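Local structure of Glyoxalase/Bleomycin resistance protein (Bacillus cereus ATCC 14579, 1XQA) at residues A[5-10]-A[46-51]. The protein is of unknown function but belongs to the glyoxalase/bleomycin resistance/dioxygenase superfamily, binds a magnesium ion and is possibly a glyoxalase. Sequence-based numbering, arbitrary orientation.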
ATOM      1  N   LYS A   5      18.070  -9.179 -11.264  1.00 21.07           N
ATOM      2  CA  LYS A   5      17.523  -9.104  -9.904  1.00 20.18           C
ATOM      3  C   LYS A   5      17.517  -7.703  -9.287  1.00 19.94           C
ATOM      4  O   LYS A   5      17.120  -7.540  -8.131  1.00 19.19           O
ATOM      5  CB  LYS A   5      18.259 -10.093  -8.984  1.00 20.50           C
ATOM      6  CG  LYS A   5      17.989 -11.572  -9.318  1.00 21.91           C
ATOM      7  CD  LYS A   5      16.531 -11.949  -9.038  1.00 25.44           C
ATOM      8  CE  LYS A   5      16.309 -13.452  -9.161  1.00 27.60           C
ATOM      9  NZ  LYS A   5      16.637 -14.020 -10.497  1.00 27.05           N
ATOM     10  N   HIS A   6      17.958  -6.707 -10.050  1.00 18.84           N
ATOM     11  CA  HIS A   6      17.968  -5.321  -9.578  1.00 19.85           C
ATOM     12  C   HIS A   6      17.674  -4.331 -10.706  1.00 19.86           C
ATOM     13  O   HIS A   6      18.157  -4.493 -11.843  1.00 20.22           O
ATOM     14  CB  HIS A   6      19.336  -5.026  -8.958  1.00 19.51           C
ATOM     15  CG  HIS A   6      19.534  -3.604  -8.525  1.00 21.63           C
ATOM     16  ND1 HIS A   6      18.611  -2.908  -7.775  1.00 25.12           N
ATOM     17  CD2 HIS A   6      20.581  -2.768  -8.699  1.00 21.37           C
ATOM     18  CE1 HIS A   6      19.072  -1.696  -7.527  1.00 22.20           C
ATOM     19  NE2 HIS A   6      20.267  -1.584  -8.076  1.00 23.42           N
ATOM     20  N   LEU A   7      16.878  -3.311 -10.390  1.00 19.91           N
ATOM     21  CA  LEU A   7      16.698  -2.164 -11.267  1.00 20.19           C
ATOM     22  C   LEU A   7      16.864  -0.935 -10.389  1.00 20.59           C
ATOM     23  O   LEU A   7      16.234  -0.837  -9.335  1.00 19.36           O
ATOM     24  CB  LEU A   7      15.291  -2.169 -11.888  1.00 20.81           C
ATOM     25  CG  LEU A   7      14.910  -1.062 -12.881  1.00 20.88           C
ATOM     26  CD1 LEU A   7      15.655  -1.274 -14.200  1.00 22.47           C
ATOM     27  CD2 LEU A   7      13.392  -1.056 -13.130  1.00 21.93           C
ATOM     28  N   ASN A   8      17.748  -0.027 -10.791  1.00 20.81           N
ATOM     29  CA  ASN A   8      17.784   1.297 -10.178  1.00 21.94           C
ATOM     30  C   ASN A   8      17.024   2.233 -11.100  1.00 21.65           C
ATOM     31  O   ASN A   8      17.461   2.521 -12.222  1.00 21.06           O
ATOM     32  CB  ASN A   8      19.209   1.794  -9.963  1.00 21.78           C
ATOM     33  CG  ASN A   8      19.258   3.074  -9.149  1.00 25.37           C
ATOM     34  OD1 ASN A   8      19.692   4.124  -9.641  1.00 27.50           O
ATOM     35  ND2 ASN A   8      18.806   3.000  -7.899  1.00 25.52           N
ATOM     36  N   LEU A   9      15.854   2.642 -10.633  1.00 21.88           N
ATOM     37  CA  LEU A   9      14.940   3.450 -11.407  1.00 22.14           C
ATOM     38  C   LEU A   9      15.008   4.880 -10.942  1.00 21.95           C
ATOM     39  O   LEU A   9      14.596   5.190  -9.815  1.00 22.05           O
ATOM     40  CB  LEU A   9      13.528   2.916 -11.208  1.00 22.78           C
ATOM     41  CG  LEU A   9      12.438   3.420 -12.126  1.00 24.61           C
ATOM     42  CD1 LEU A   9      12.695   3.010 -13.583  1.00 26.19           C
ATOM     43  CD2 LEU A   9      11.143   2.817 -11.631  1.00 23.70           C
ATOM     44  N   THR A  10      15.580   5.744 -11.778  1.00 21.87           N
ATOM     45  CA  THR A  10      15.643   7.167 -11.484  1.00 21.40           C
ATOM     46  C   THR A  10      14.224   7.735 -11.574  1.00 22.19           C
ATOM     47  O   THR A  10      13.488   7.450 -12.537  1.00 21.61           O
ATOM     48  CB  THR A  10      16.564   7.899 -12.460  1.00 22.03           C
ATOM     49  OG1 THR A  10      17.780   7.151 -12.643  1.00 21.04           O
ATOM     50  CG2 THR A  10      16.913   9.296 -11.922  1.00 20.65           C
ATOM     51  N   PHE A  46      13.149  -9.543  -5.968  1.00 24.17           N
ATOM     52  CA  PHE A  46      13.678  -8.550  -6.904  1.00 23.44           C
ATOM     53  C   PHE A  46      13.854  -7.242  -6.141  1.00 23.34           C
ATOM     54  O   PHE A  46      12.998  -6.885  -5.317  1.00 23.68           O
ATOM     55  CB  PHE A  46      12.719  -8.340  -8.083  1.00 22.55           C
ATOM     56  CG  PHE A  46      13.324  -7.556  -9.231  1.00 22.58           C
ATOM     57  CD1 PHE A  46      13.931  -8.214 -10.297  1.00 21.16           C
ATOM     58  CD2 PHE A  46      13.271  -6.161  -9.252  1.00 22.92           C
ATOM     59  CE1 PHE A  46      14.479  -7.487 -11.363  1.00 21.57           C
ATOM     60  CE2 PHE A  46      13.828  -5.432 -10.306  1.00 20.16           C
ATOM     61  CZ  PHE A  46      14.427  -6.096 -11.360  1.00 20.17           C
ATOM     62  N   ILE A  47      14.958  -6.540  -6.397  1.00 22.93           N
ATOM     63  CA  ILE A  47      15.241  -5.267  -5.735  1.00 23.03           C
ATOM     64  C   ILE A  47      15.054  -4.106  -6.697  1.00 22.59           C
ATOM     65  O   ILE A  47      15.812  -3.961  -7.650  1.00 22.59           O
ATOM     66  CB  ILE A  47      16.703  -5.198  -5.199  1.00 23.19           C
ATOM     67  CG1 ILE A  47      17.042  -6.419  -4.337  1.00 24.98           C
ATOM     68  CG2 ILE A  47      16.980  -3.854  -4.464  1.00 24.60           C
ATOM     69  CD1 ILE A  47      16.299  -6.488  -3.073  1.00 28.50           C
ATOM     70  N   LEU A  48      14.067  -3.264  -6.422  1.00 21.86           N
ATOM     71  CA  LEU A  48      13.850  -2.053  -7.206  1.00 22.00           C
ATOM     72  C   LEU A  48      14.218  -0.850  -6.371  1.00 21.27           C
ATOM     73  O   LEU A  48      13.504  -0.520  -5.421  1.00 20.50           O
ATOM     74  CB  LEU A  48      12.374  -1.959  -7.620  1.00 21.41           C
ATOM     75  CG  LEU A  48      11.940  -0.643  -8.290  1.00 23.01           C
ATOM     76  CD1 LEU A  48      12.563  -0.533  -9.649  1.00 25.17           C
ATOM     77  CD2 LEU A  48      10.415  -0.565  -8.392  1.00 23.80           C
ATOM     78  N   THR A  49      15.343  -0.201  -6.672  1.00 20.89           N
ATOM     79  CA  THR A  49      15.681   0.999  -5.942  1.00 20.84           C
ATOM     80  C   THR A  49      15.192   2.235  -6.691  1.00 21.34           C
ATOM     81  O   THR A  49      15.285   2.328  -7.916  1.00 21.75           O
ATOM     82  CB  THR A  49      17.192   1.085  -5.641  1.00 19.84           C
ATOM     83  OG1 THR A  49      17.923   0.852  -6.850  1.00 22.44           O
ATOM     84  CG2 THR A  49      17.595   0.022  -4.666  1.00 19.38           C
ATOM     85  N   LEU A  50      14.623   3.170  -5.944  1.00 21.80           N
ATOM     86  CA  LEU A  50      14.115   4.400  -6.519  1.00 22.10           C
ATOM     87  C   LEU A  50      15.085   5.475  -6.125  1.00 22.43           C
ATOM     88  O   LEU A  50      15.412   5.597  -4.953  1.00 22.82           O
ATOM     89  CB  LEU A  50      12.727   4.707  -5.953  1.00 21.65           C
ATOM     90  CG  LEU A  50      11.605   3.673  -6.088  1.00 21.70           C
ATOM     91  CD1 LEU A  50      10.462   4.060  -5.151  1.00 20.58           C
ATOM     92  CD2 LEU A  50      11.105   3.565  -7.538  1.00 21.66           C
HETATM   93  N   MSE A  51      15.555   6.260  -7.092  1.00 22.94           N
HETATM   94  CA  MSE A  51      16.584   7.242  -6.827  1.00 25.56           C
HETATM   95  C   MSE A  51      16.163   8.582  -7.418  1.00 24.59           C
HETATM   96  O   MSE A  51      15.850   8.668  -8.603  1.00 23.77           O
HETATM   97  CB  MSE A  51      17.925   6.779  -7.408  1.00 24.64           C
HETATM   98  CG  MSE A  51      19.047   7.756  -7.206  1.00 26.57           C
HETATM   99 SE   MSE A  51      20.797   7.008  -7.672  1.00 34.37          SE
HETATM  100  CE  MSE A  51      20.819   5.468  -6.531  1.00 33.33           C
TER
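The Phe-46 ring lays one face against the backbone of Lys-5 and His-6, with Lys-5 C 3.6 Å above its plane, and meets Leu-7 CB at its edge. CG of His-6, anti to its backbone N (chi1 175°), swings the imidazole along its strand and leans it across toward 47-51: Asn-8 N lies over one face, while Ile-47 C and Thr-49 CB lie at the edge, in the ring plane. ND1 donates to Ile-47 O at 3.0 Å from above the carbonyl plane; Leu-7 N reaches the same oxygen nearly along the C=O axis, so two donors grip it. Strands 6-10 and 47-51 run parallel, their backbone ladder running from Ile-47 N–Lys-5 O to Met-51 N–Leu-9 O (3.1 Å) and on to Val-11. Asn-8 ND2 donates almost straight to Thr-49 OG1, whose position is less certain; the bent selenomethionine Met-51 brings CE to 3.6 Å from Asn-8 OD1. On the other face Leu-7 CD2 lies beside Leu-48 CD1 (3.6 Å), which also meets Leu-9 CB. The pairing joins the first and fourth strands of a βαβββ module, the repeated unit of the vicinal oxygen chelate fold. As donor, ND1 would carry a proton; its bond and Asn-8's cross-link one face, while Leu-48 and Leu-50 opposite meet helix 14-25.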